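Local coordinates for flavin reductase domain protein (Arthrobacter sp., PDB 2QCK) that probably binds FMN and works as a flavin reductase, an oxidoreductase of the flavin reductase-like family, at residues 22-27 and 37-42; 29-34 and 68-73; 48-53 and 135-140; 74-79 and 108-113. All coordinates share one frame; numbering follows the deposited sequence.

Interaction 1: residues 22-27 and 37-42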
loop_
_atom_site.group_PDB
_atom_site.type_symbol
_atom_site.label_atom_id
_atom_site.label_comp_id
_atom_site.label_asym_id
_atom_site.label_seq_id
_atom_site.Cartn_x
_atom_site.Cartn_y
_atom_site.Cartn_z
ATOM N N ALA A 22 -6.787 -0.954 3.307
ATOM C CA ALA A 22 -5.350 -1.058 3.482
ATOM C C ALA A 22 -5.011 -1.838 4.749
ATOM O O ALA A 22 -5.789 -1.832 5.682
ATOM C CB ALA A 22 -4.755 0.345 3.547
ATOM N N GLY A 23 -3.866 -2.499 4.767
ATOM C CA GLY A 23 -3.362 -3.077 5.990
ATOM C C GLY A 23 -2.707 -2.034 6.843
ATOM O O GLY A 23 -2.303 -1.014 6.342
ATOM N N VAL A 24 -2.527 -2.327 8.132
ATOM C CA VAL A 24 -2.033 -1.335 9.087
ATOM C C VAL A 24 -0.699 -1.835 9.627
ATOM O O VAL A 24 -0.622 -2.971 10.090
ATOM C CB VAL A 24 -3.077 -1.074 10.222
ATOM C CG1 VAL A 24 -2.603 0.047 11.190
ATOM C CG2 VAL A 24 -4.449 -0.727 9.607
ATOM N N ALA A 25 0.343 -0.997 9.508
ATOM C CA ALA A 25 1.658 -1.236 10.098
ATOM C C ALA A 25 2.031 -0.031 10.976
ATOM O O ALA A 25 1.361 0.973 10.922
ATOM C CB ALA A 25 2.720 -1.452 8.972
ATOM N N ILE A 26 3.079 -0.149 11.799
ATOM C CA ILE A 26 3.660 0.986 12.514
ATOM C C ILE A 26 5.161 1.084 12.247
ATOM O O ILE A 26 5.901 0.057 12.277
ATOM C CB ILE A 26 3.431 0.968 14.059
ATOM C CG1 ILE A 26 1.929 1.013 14.379
ATOM C CG2 ILE A 26 4.172 2.155 14.634
ATOM C CD1 ILE A 26 1.522 0.513 15.771
ATOM N N ILE A 27 5.602 2.309 11.945
ATOM C CA ILE A 27 7.020 2.605 11.651
ATOM C C ILE A 27 7.586 3.239 12.889
ATOM O O ILE A 27 6.932 4.078 13.469
ATOM C CB ILE A 27 7.165 3.591 10.474
ATOM C CG1 ILE A 27 6.636 2.949 9.206
ATOM C CG2 ILE A 27 8.660 4.060 10.277
ATOM C CD1 ILE A 27 7.597 1.970 8.570
ATOM N N GLY A 37 7.485 7.250 16.188
ATOM C CA GLY A 37 6.840 6.192 15.406
ATOM C C GLY A 37 5.457 6.600 14.998
ATOM O O GLY A 37 4.892 7.515 15.562
ATOM N N PHE A 38 4.894 5.923 14.010
ATOM C CA PHE A 38 3.604 6.348 13.527
ATOM C C PHE A 38 2.906 5.207 12.782
ATOM O O PHE A 38 3.552 4.360 12.187
ATOM C CB PHE A 38 3.785 7.602 12.651
ATOM C CG PHE A 38 4.783 7.426 11.552
ATOM C CD1 PHE A 38 6.163 7.593 11.789
ATOM C CD2 PHE A 38 4.375 7.032 10.298
ATOM C CE1 PHE A 38 7.103 7.404 10.782
ATOM C CE2 PHE A 38 5.307 6.822 9.293
ATOM C CZ PHE A 38 6.683 7.042 9.547
ATOM N N THR A 39 1.586 5.171 12.876
ATOM C CA THR A 39 0.765 4.196 12.182
ATOM C C THR A 39 0.800 4.587 10.728
ATOM O O THR A 39 0.768 5.755 10.421
ATOM C CB THR A 39 -0.689 4.211 12.778
ATOM O OG1 THR A 39 -0.605 3.770 14.124
ATOM C CG2 THR A 39 -1.721 3.298 12.039
ATOM N N ALA A 40 0.765 3.598 9.836
ATOM C CA ALA A 40 0.894 3.803 8.420
ATOM C C ALA A 40 0.033 2.785 7.668
ATOM O O ALA A 40 -0.057 1.626 8.034
ATOM C CB ALA A 40 2.340 3.638 7.992
ATOM N N THR A 41 -0.651 3.253 6.649
ATOM C CA THR A 41 -1.396 2.364 5.754
ATOM C C THR A 41 -0.766 2.208 4.363
ATOM O O THR A 41 -1.357 1.561 3.491
ATOM C CB THR A 41 -2.838 2.869 5.593
ATOM O OG1 THR A 41 -2.819 4.278 5.348
ATOM C CG2 THR A 41 -3.655 2.618 6.877
ATOM N N SER A 42 0.428 2.734 4.134
ATOM C CA SER A 42 1.018 2.685 2.778
ATOM C C SER A 42 2.197 1.744 2.603
ATOM O O SER A 42 2.836 1.713 1.545
ATOM C CB SER A 42 1.426 4.088 2.344
ATOM O OG SER A 42 2.331 4.692 3.259
HETATM O O HOH W 1 0.658 -0.063 5.857
#
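The antiparallel beta hairpin of strands 22-31 and 34-40 provides this contact, close to the centre of the chain. Ala-25 and Ala-40 form a hydrogen-bonded pair: Ala-25 N points at Ala-40 O (3.0 Å) in a nearly straight bond along the C=O axis, whereas Ala-40 N returns to Ala-25 O from above the carbonyl plane, with a more bent N-H. Ile-27 and Phe-38 make the next such pair, and Ile-27 N meets Phe-38 O (2.9 Å) within the carbonyl plane. Beyond the last regular pair, water 1 donates to both Gly-23 O and Ala-40 O, bridging the strands where they part.

Phe-38 holds CG in the crowded position between backbone N and carbonyl carbon (chi1 53°), which lays the ring beside Ile-27. Ile-27 CB stands over one ring face, 3.9 Å from the centroid and offset toward the rim, a CH-pi contact, and Ile-27 CG2 reaches Phe-38 CZ at 3.7 Å. The beta-branched isoleucine suits a ring here because it presents both CB and CG2. An alanine in place of Phe-38 would take away the ring face under Ile-27 CB and would probably loosen the packing between this strand and Phe-55 and Met-57. Beside Thr-39, Val-24 CG1 presses tightly on Thr-39 CG2 (3.5 Å), while Thr-39 OG1 hydrogen-bonds to Ala-86 O.

Phe-55 and Met-57 of strand 51-58 also pack on Phe-38, strand 72-77 adjoins strand 22-31 through Ile-26 and His-76, and His-20 of the second subunit packs on Ala-25.

Interaction 2: residues 29-34 and 68-73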
loop_
_atom_site.group_PDB
_atom_site.type_symbol
_atom_site.label_atom_id
_atom_site.label_comp_id
_atom_site.label_asym_id
_atom_site.label_seq_id
_atom_site.Cartn_x
_atom_site.Cartn_y
_atom_site.Cartn_z
ATOM N N VAL A 29 11.326 4.978 14.672
ATOM C CA VAL A 29 12.654 5.467 14.403
ATOM C C VAL A 29 13.161 6.081 15.682
ATOM O O VAL A 29 12.381 6.611 16.474
ATOM C CB VAL A 29 12.674 6.464 13.262
ATOM C CG1 VAL A 29 11.722 7.617 13.510
ATOM C CG2 VAL A 29 14.106 6.944 12.983
ATOM N N ASN A 30 14.450 5.935 15.898
ATOM C CA ASN A 30 15.153 6.537 17.053
ATOM C C ASN A 30 16.006 7.712 16.573
ATOM O O ASN A 30 17.110 7.541 15.999
ATOM C CB ASN A 30 16.010 5.443 17.693
ATOM C CG ASN A 30 16.641 5.874 19.001
ATOM O OD1 ASN A 30 16.685 7.059 19.348
ATOM N ND2 ASN A 30 17.135 4.897 19.739
ATOM N N TYR A 31 15.487 8.907 16.806
ATOM C CA TYR A 31 16.125 10.121 16.371
ATOM C C TYR A 31 17.021 10.643 17.483
ATOM O O TYR A 31 16.569 11.314 18.408
ATOM C CB TYR A 31 15.067 11.152 16.032
ATOM C CG TYR A 31 15.557 12.401 15.359
ATOM C CD1 TYR A 31 16.752 12.434 14.634
ATOM C CD2 TYR A 31 14.789 13.549 15.414
ATOM C CE1 TYR A 31 17.171 13.603 14.026
ATOM C CE2 TYR A 31 15.177 14.697 14.799
ATOM C CZ TYR A 31 16.363 14.739 14.104
ATOM O OH TYR A 31 16.719 15.932 13.503
ATOM N N ASN A 32 18.291 10.296 17.383
ATOM C CA ASN A 32 19.291 10.773 18.298
ATOM C C ASN A 32 18.856 10.628 19.719
ATOM O O ASN A 32 18.974 11.556 20.507
ATOM C CB ASN A 32 19.664 12.223 17.953
ATOM C CG ASN A 32 20.895 12.291 17.078
ATOM O OD1 ASN A 32 20.802 12.601 15.882
ATOM N ND2 ASN A 32 22.059 11.932 17.652
ATOM N N GLY A 33 18.326 9.451 20.039
ATOM C CA GLY A 33 17.983 9.120 21.405
ATOM C C GLY A 33 16.517 9.122 21.774
ATOM O O GLY A 33 16.162 8.553 22.792
ATOM N N THR A 34 15.668 9.778 20.992
ATOM C CA THR A 34 14.252 9.875 21.334
ATOM C C THR A 34 13.498 9.011 20.340
ATOM O O THR A 34 13.746 9.142 19.175
ATOM C CB THR A 34 13.776 11.329 21.239
ATOM O OG1 THR A 34 14.424 12.115 22.242
ATOM C CG2 THR A 34 12.312 11.417 21.478
ATOM N N ALA A 68 13.850 11.954 7.976
ATOM C CA ALA A 68 14.786 12.722 7.188
ATOM C C ALA A 68 16.257 12.577 7.626
ATOM O O ALA A 68 17.164 12.583 6.792
ATOM C CB ALA A 68 14.392 14.204 7.213
ATOM N N ASN A 69 16.479 12.457 8.931
ATOM C CA ASN A 69 17.796 12.491 9.509
ATOM C C ASN A 69 18.264 11.214 10.170
ATOM O O ASN A 69 19.316 11.201 10.766
ATOM C CB ASN A 69 17.853 13.625 10.504
ATOM C CG ASN A 69 17.606 14.949 9.849
ATOM O OD1 ASN A 69 16.671 15.682 10.193
ATOM N ND2 ASN A 69 18.401 15.237 8.855
ATOM N N THR A 70 17.554 10.112 9.964
ATOM C CA THR A 70 17.961 8.835 10.515
ATOM C C THR A 70 17.996 7.781 9.458
ATOM O O THR A 70 17.271 7.872 8.456
ATOM C CB THR A 70 17.024 8.443 11.670
ATOM O OG1 THR A 70 16.980 9.543 12.592
ATOM C CG2 THR A 70 17.560 7.215 12.437
ATOM N N THR A 71 18.847 6.780 9.648
ATOM C CA THR A 71 18.933 5.683 8.686
ATOM C C THR A 71 18.157 4.408 9.045
ATOM O O THR A 71 17.468 3.864 8.199
ATOM C CB THR A 71 20.380 5.319 8.362
ATOM O OG1 THR A 71 20.975 6.398 7.647
ATOM C CG2 THR A 71 20.432 4.051 7.509
ATOM N N HIS A 72 18.253 3.913 10.269
ATOM C CA HIS A 72 17.551 2.669 10.627
ATOM C C HIS A 72 16.171 2.960 11.140
ATOM O O HIS A 72 15.978 3.896 11.916
ATOM C CB HIS A 72 18.361 1.852 11.611
ATOM C CG HIS A 72 19.654 1.391 11.016
ATOM N ND1 HIS A 72 20.815 2.118 11.124
ATOM C CD2 HIS A 72 19.927 0.358 10.185
ATOM C CE1 HIS A 72 21.767 1.517 10.436
ATOM N NE2 HIS A 72 21.253 0.449 9.853
ATOM N N ILE A 73 15.221 2.171 10.648
ATOM C CA ILE A 73 13.837 2.214 11.074
ATOM C C ILE A 73 13.271 0.800 11.252
ATOM O O ILE A 73 13.825 -0.188 10.773
ATOM C CB ILE A 73 12.943 3.024 10.102
ATOM C CG1 ILE A 73 12.673 2.295 8.780
ATOM C CG2 ILE A 73 13.568 4.368 9.769
ATOM C CD1 ILE A 73 11.583 3.034 7.944
HETATM O O HOH W 2 15.931 3.885 14.592
HETATM O O HOH W 3 19.268 9.995 14.409
#
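Tyr-31 leaves the end of strand 22-31 with CG anti to the backbone N (chi1 -171°), so that beyond CB the ring reaches across to Asn-69 and Thr-70. Its CD1 lies 3.5 Å from Thr-70 OG1, and one atom farther along, CE1 rests 3.6 Å from Asn-69 CB. Tyr-31 and Asn-69 run side by side in the same direction, and the tip, Tyr-31 OH, ends 3.9 Å from Asn-69 CB. Pro-65 and Ala-66 of the helix also touch this ring.

Tyr-31 opens a type I' turn ending at Thr-34, the tight connection of the beta hairpin 22-31/34-40. Gly-33 fits the turn because at its backbone angles (phi 106°, psi -19°) a side chain would be jammed against the preceding carbonyl O. Water 3, in the plane of the tyrosine ring at its edge, donates to Thr-70 OG1 (3.0 Å) and weakly accepts from Asn-32 N; Thr-70 OG1 also hydrogen-bonds to Ala-66 O.

Thr-70 turns its methyl the other way: CG2 meets Val-29 CG2 at 3.5 Å, the two branched chains crossing obliquely. Water 2 takes the N-H of Asn-30 (2.8 Å) and donates to His-72 O (2.7 Å), joining strands 22-31 and 72-77.

Interaction 3: residues 48-53 and 135-140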
loop_
_atom_site.group_PDB
_atom_site.type_symbol
_atom_site.label_atom_id
_atom_site.label_comp_id
_atom_site.label_asym_id
_atom_site.label_seq_id
_atom_site.Cartn_x
_atom_site.Cartn_y
_atom_site.Cartn_z
ATOM N N ALA A 48 12.365 -8.458 -3.518
ATOM C CA ALA A 48 12.724 -9.628 -2.736
ATOM C C ALA A 48 14.229 -9.748 -2.530
ATOM O O ALA A 48 14.677 -10.128 -1.434
ATOM C CB ALA A 48 12.178 -10.878 -3.406
ATOM N N GLN A 49 15.008 -9.437 -3.564
ATOM C CA GLN A 49 16.453 -9.520 -3.475
ATOM C C GLN A 49 17.065 -8.283 -4.054
ATOM O O GLN A 49 16.947 -8.050 -5.244
ATOM C CB GLN A 49 16.964 -10.730 -4.244
ATOM C CG GLN A 49 16.609 -12.065 -3.590
ATOM C CD GLN A 49 16.559 -13.234 -4.571
ATOM O OE1 GLN A 49 15.881 -13.169 -5.610
ATOM N NE2 GLN A 49 17.252 -14.317 -4.232
ATOM N N PRO A 50 17.646 -7.427 -3.216
ATOM C CA PRO A 50 17.503 -7.445 -1.786
ATOM C C PRO A 50 16.050 -7.114 -1.428
ATOM O O PRO A 50 15.287 -6.603 -2.279
ATOM C CB PRO A 50 18.433 -6.327 -1.338
ATOM C CG PRO A 50 18.414 -5.372 -2.508
ATOM C CD PRO A 50 18.486 -6.297 -3.658
ATOM N N PRO A 51 15.662 -7.445 -0.198
ATOM C CA PRO A 51 14.363 -7.147 0.316
ATOM C C PRO A 51 14.208 -5.676 0.581
ATOM O O PRO A 51 15.013 -5.098 1.315
ATOM C CB PRO A 51 14.309 -7.948 1.618
ATOM C CG PRO A 51 15.710 -8.191 2.008
ATOM C CD PRO A 51 16.492 -8.220 0.757
ATOM N N ARG A 52 13.164 -5.093 0.001
ATOM C CA ARG A 52 12.839 -3.686 0.228
ATOM C C ARG A 52 11.342 -3.460 0.351
ATOM O O ARG A 52 10.554 -4.178 -0.218
ATOM C CB ARG A 52 13.322 -2.798 -0.919
ATOM C CG ARG A 52 14.724 -3.016 -1.447
ATOM C CD ARG A 52 15.058 -1.880 -2.395
ATOM N NE ARG A 52 15.710 -2.314 -3.628
ATOM C CZ ARG A 52 17.013 -2.506 -3.764
ATOM N NH1 ARG A 52 17.837 -2.324 -2.741
ATOM N NH2 ARG A 52 17.500 -2.886 -4.928
ATOM N N PHE A 53 10.973 -2.403 1.065
ATOM C CA PHE A 53 9.603 -1.960 1.128
ATOM C C PHE A 53 9.592 -0.453 0.999
ATOM O O PHE A 53 10.618 0.182 1.138
ATOM C CB PHE A 53 8.850 -2.395 2.420
ATOM C CG PHE A 53 9.382 -1.809 3.712
ATOM C CD1 PHE A 53 10.357 -2.459 4.430
ATOM C CD2 PHE A 53 8.808 -0.675 4.272
ATOM C CE1 PHE A 53 10.816 -1.960 5.626
ATOM C CE2 PHE A 53 9.293 -0.164 5.462
ATOM C CZ PHE A 53 10.278 -0.815 6.129
ATOM N N VAL A 135 12.007 4.705 0.703
ATOM C CA VAL A 135 12.465 3.381 0.255
ATOM C C VAL A 135 13.430 2.796 1.276
ATOM O O VAL A 135 14.392 3.444 1.649
ATOM C CB VAL A 135 13.225 3.459 -1.099
ATOM C CG1 VAL A 135 13.711 2.019 -1.560
ATOM C CG2 VAL A 135 12.379 4.142 -2.139
ATOM N N VAL A 136 13.173 1.567 1.725
ATOM C CA VAL A 136 13.905 0.981 2.862
ATOM C C VAL A 136 14.409 -0.381 2.427
ATOM O O VAL A 136 13.644 -1.137 1.846
ATOM C CB VAL A 136 12.952 0.798 3.990
ATOM C CG1 VAL A 136 13.659 0.338 5.210
ATOM C CG2 VAL A 136 12.191 2.142 4.242
ATOM N N GLU A 137 15.666 -0.682 2.712
ATOM C CA GLU A 137 16.203 -2.024 2.506
ATOM C C GLU A 137 16.246 -2.759 3.851
ATOM O O GLU A 137 16.828 -2.261 4.825
ATOM C CB GLU A 137 17.623 -1.958 1.924
ATOM C CG GLU A 137 18.188 -3.372 1.622
ATOM C CD GLU A 137 19.547 -3.396 0.937
ATOM O OE1 GLU A 137 19.820 -2.535 0.087
ATOM O OE2 GLU A 137 20.321 -4.336 1.190
ATOM N N VAL A 138 15.711 -3.978 3.869
ATOM C CA VAL A 138 15.476 -4.712 5.094
ATOM C C VAL A 138 16.768 -5.427 5.454
ATOM O O VAL A 138 17.372 -6.040 4.610
ATOM C CB VAL A 138 14.313 -5.716 4.914
ATOM C CG1 VAL A 138 14.170 -6.652 6.095
ATOM C CG2 VAL A 138 13.033 -4.966 4.703
ATOM N N VAL A 139 17.203 -5.282 6.695
ATOM C CA VAL A 139 18.440 -5.915 7.167
ATOM C C VAL A 139 18.215 -6.922 8.292
ATOM O O VAL A 139 19.118 -7.721 8.617
ATOM C CB VAL A 139 19.491 -4.870 7.609
ATOM C CG1 VAL A 139 19.935 -4.048 6.414
ATOM C CG2 VAL A 139 18.961 -3.965 8.751
ATOM N N GLU A 140 17.029 -6.930 8.881
ATOM C CA GLU A 140 16.772 -7.809 10.023
ATOM C C GLU A 140 15.275 -7.945 10.192
ATOM O O GLU A 140 14.514 -7.119 9.687
ATOM C CB GLU A 140 17.426 -7.222 11.302
ATOM C CG GLU A 140 17.464 -8.150 12.514
ATOM C CD GLU A 140 18.201 -9.428 12.204
ATOM O OE1 GLU A 140 19.457 -9.399 12.291
ATOM O OE2 GLU A 140 17.528 -10.442 11.849
#
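At the apolar centre the Phe-53 ring lies alongside Val-136, whose CB sits over one face, 3.9 Å from the centroid, in a CH-pi contact offset toward the rim. Val-138 comes in at about a right angle: its CG2 lies in the ring plane at the edge, 3.7 Å from Phe-53 CD1. Compact, beta-branched valines suit both places, since one methyl branch fills the edge while a CB-H covers the face. Phe-53 CG occupies the crowded position (chi1 65°), which brings the ring to these neighbours.

Around this core the backbones pair. Phe-53 N binds Val-136 O (3.1 Å), and Val-136 N answers to Phe-53 O nearly along the C=O axis. Pro-51 has no N-H, yet its O takes Val-138 N at 2.9 Å, almost straight (176°).

Farther out, on the opposite sheet face, Glu-137 stretches past Pro-50 CB to a long salt bridge, OE1 to Arg-52 NH1 (3.5 Å). Guanidinium and carboxylate planes are 67° apart, and the stronger partner of Arg-52 is Glu-129 of the second subunit, a salt bridge through NH2. Antiparallel strands 51-58 and 131-143, curled into one sheet beside a subunit interface, are consistent with the dimeric split beta-barrel of FMN-binding flavin reductases.

Interaction 4: residues 74-79 and 108-113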
loop_
_atom_site.group_PDB
_atom_site.type_symbol
_atom_site.label_atom_id
_atom_site.label_comp_id
_atom_site.label_asym_id
_atom_site.label_seq_id
_atom_site.Cartn_x
_atom_site.Cartn_y
_atom_site.Cartn_z
ATOM N N GLY A 74 12.173 0.710 11.985
ATOM C CA GLY A 74 11.439 -0.545 12.119
ATOM C C GLY A 74 10.073 -0.443 11.482
ATOM O O GLY A 74 9.454 0.600 11.504
ATOM N N VAL A 75 9.600 -1.538 10.900
ATOM C CA VAL A 75 8.198 -1.642 10.548
ATOM C C VAL A 75 7.525 -2.825 11.255
ATOM O O VAL A 75 8.109 -3.915 11.353
ATOM C CB VAL A 75 7.970 -1.696 8.965
ATOM C CG1 VAL A 75 8.524 -2.931 8.365
ATOM C CG2 VAL A 75 6.487 -1.537 8.635
ATOM N N HIS A 76 6.313 -2.591 11.761
ATOM C CA HIS A 76 5.561 -3.606 12.522
ATOM C C HIS A 76 4.250 -3.916 11.863
ATOM O O HIS A 76 3.450 -3.020 11.633
ATOM C CB HIS A 76 5.287 -3.139 13.924
ATOM C CG HIS A 76 6.526 -2.803 14.677
ATOM N ND1 HIS A 76 7.258 -1.665 14.410
ATOM C CD2 HIS A 76 7.162 -3.441 15.682
ATOM C CE1 HIS A 76 8.290 -1.610 15.236
ATOM N NE2 HIS A 76 8.257 -2.682 16.010
HETATM N N MSE A 77 4.044 -5.177 11.545
HETATM C CA MSE A 77 2.747 -5.654 11.021
HETATM C C MSE A 77 1.884 -5.952 12.234
HETATM O O MSE A 77 2.373 -6.458 13.253
HETATM C CB MSE A 77 2.930 -6.924 10.204
HETATM C CG MSE A 77 3.406 -6.654 8.802
HETATM SE SE MSE A 77 5.218 -5.876 8.661
HETATM C CE MSE A 77 5.318 -5.902 6.654
ATOM N N LEU A 78 0.608 -5.607 12.115
ATOM C CA LEU A 78 -0.343 -5.597 13.211
ATOM C C LEU A 78 -1.415 -6.644 12.990
ATOM O O LEU A 78 -1.837 -6.902 11.862
ATOM C CB LEU A 78 -0.990 -4.196 13.314
ATOM C CG LEU A 78 -0.044 -3.039 13.635
ATOM C CD1 LEU A 78 -0.817 -1.798 14.059
ATOM C CD2 LEU A 78 0.955 -3.405 14.731
ATOM N N GLY A 79 -1.845 -7.273 14.074
ATOM C CA GLY A 79 -3.069 -8.053 14.038
ATOM C C GLY A 79 -4.214 -7.373 14.757
ATOM O O GLY A 79 -4.084 -6.282 15.283
ATOM N N VAL A 108 16.755 0.632 17.196
ATOM C CA VAL A 108 15.423 0.860 16.654
ATOM C C VAL A 108 14.409 0.498 17.750
ATOM O O VAL A 108 14.578 -0.517 18.470
ATOM C CB VAL A 108 15.184 0.007 15.388
ATOM C CG1 VAL A 108 13.712 0.150 14.876
ATOM C CG2 VAL A 108 16.177 0.400 14.287
ATOM N N PRO A 109 13.355 1.332 17.920
ATOM C CA PRO A 109 12.315 0.947 18.868
ATOM C C PRO A 109 11.441 -0.168 18.307
ATOM O O PRO A 109 10.837 -0.035 17.224
ATOM C CB PRO A 109 11.508 2.239 19.047
ATOM C CG PRO A 109 12.307 3.321 18.412
ATOM C CD PRO A 109 13.052 2.643 17.323
ATOM N N ILE A 110 11.414 -1.269 19.041
ATOM C CA ILE A 110 10.642 -2.453 18.728
ATOM C C ILE A 110 9.421 -2.576 19.664
ATOM O O ILE A 110 9.546 -2.631 20.903
ATOM C CB ILE A 110 11.517 -3.760 18.721
ATOM C CG1 ILE A 110 12.681 -3.624 17.734
ATOM C CG2 ILE A 110 10.641 -4.971 18.319
ATOM C CD1 ILE A 110 12.256 -3.542 16.255
ATOM N N LEU A 111 8.244 -2.602 19.038
ATOM C CA LEU A 111 6.984 -2.727 19.707
ATOM C C LEU A 111 6.704 -4.181 19.963
ATOM O O LEU A 111 6.820 -5.003 19.066
ATOM C CB LEU A 111 5.853 -2.181 18.838
ATOM C CG LEU A 111 5.979 -0.775 18.267
ATOM C CD1 LEU A 111 4.702 -0.435 17.457
ATOM C CD2 LEU A 111 6.265 0.209 19.386
ATOM N N LYS A 112 6.309 -4.466 21.200
ATOM C CA LYS A 112 5.968 -5.808 21.675
ATOM C C LYS A 112 4.666 -6.322 21.106
ATOM O O LYS A 112 3.770 -5.539 20.754
ATOM C CB LYS A 112 5.813 -5.764 23.187
ATOM C CG LYS A 112 7.038 -5.257 23.933
ATOM C CD LYS A 112 6.756 -5.153 25.432
ATOM C CE LYS A 112 8.048 -4.910 26.205
ATOM N NZ LYS A 112 7.845 -4.457 27.624
ATOM N N ASP A 113 4.556 -7.638 21.020
ATOM C CA ASP A 113 3.264 -8.312 20.813
ATOM C C ASP A 113 2.627 -8.030 19.477
ATOM O O ASP A 113 1.414 -8.017 19.383
ATOM C CB ASP A 113 2.255 -7.923 21.908
ATOM C CG ASP A 113 2.658 -8.386 23.295
ATOM O OD1 ASP A 113 3.137 -9.532 23.427
ATOM O OD2 ASP A 113 2.477 -7.594 24.243
#
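His-76 lies between two layers here, its ring held between strand 72-77 of the curled main sheet and strand 109-111 of a small two-stranded antiparallel sheet. The short strand segments run only 4° from parallel, but their axes are 7.6 Å apart: they are stacked layers, and side chains make the contact.

Leu-111 crosses the imidazole at about a right angle and sets CG over the centre of one face, 3.8 Å from the centroid, a CH-pi contact; Leu-111 CB also approaches His-76 CD2 at 3.6 Å. Around the rim, Ile-110 CA lies in the ring plane at the edge, 3.6 Å from His-76 NE2, and Pro-109 O stands at the same separation from His-76 CE1. A flat, polar-edged ring suits this place, offering a face to leucine and ND1 to a backbone carbonyl.

What fixes the ring's rotation is the next shell: ND1 hydrogen-bonds to Ile-26 O on strand 22-31, with CG anti to the carbonyl carbon (chi1 -58°). Leu-85 and Phe-89 in turn back Leu-111. An alanine in place of His-76 would lose the bond to Ile-26 O and the flat surface under Leu-111, and would probably loosen the join between the layers.

At the other end Gly-74 is needed for closeness, because a CB there would come within 2.9 Å of Val-108 CG1. That methyl, anti to its own backbone N, rests 3.3 Å from Gly-74 N.

In the fold
Strand 22-31 connects three of the contacts: interaction 1 pairs it with strand 34-40, interaction 2 holds its far end about 17 Å away between centres, and interaction 4, about 10 Å from interaction 1, meets it through Ile-26 O, which lies 2.7 Å from His-76 N in a probable hydrogen bond. The apolar interior runs on between them: Phe-53 CZ of interaction 3 is 3.5 Å from Val-75 CG1, and Ile-73 CD1 of interaction 2 is 3.9 Å from Val-136 CG2. Interactions 1 and 3, and interaction 4 through Met-77 alone, touch the second subunit; in relatives FMN binds near such an interface. A phosphate ion, probably from crystallisation, lies about 5 Å from the Asn-69 side chain.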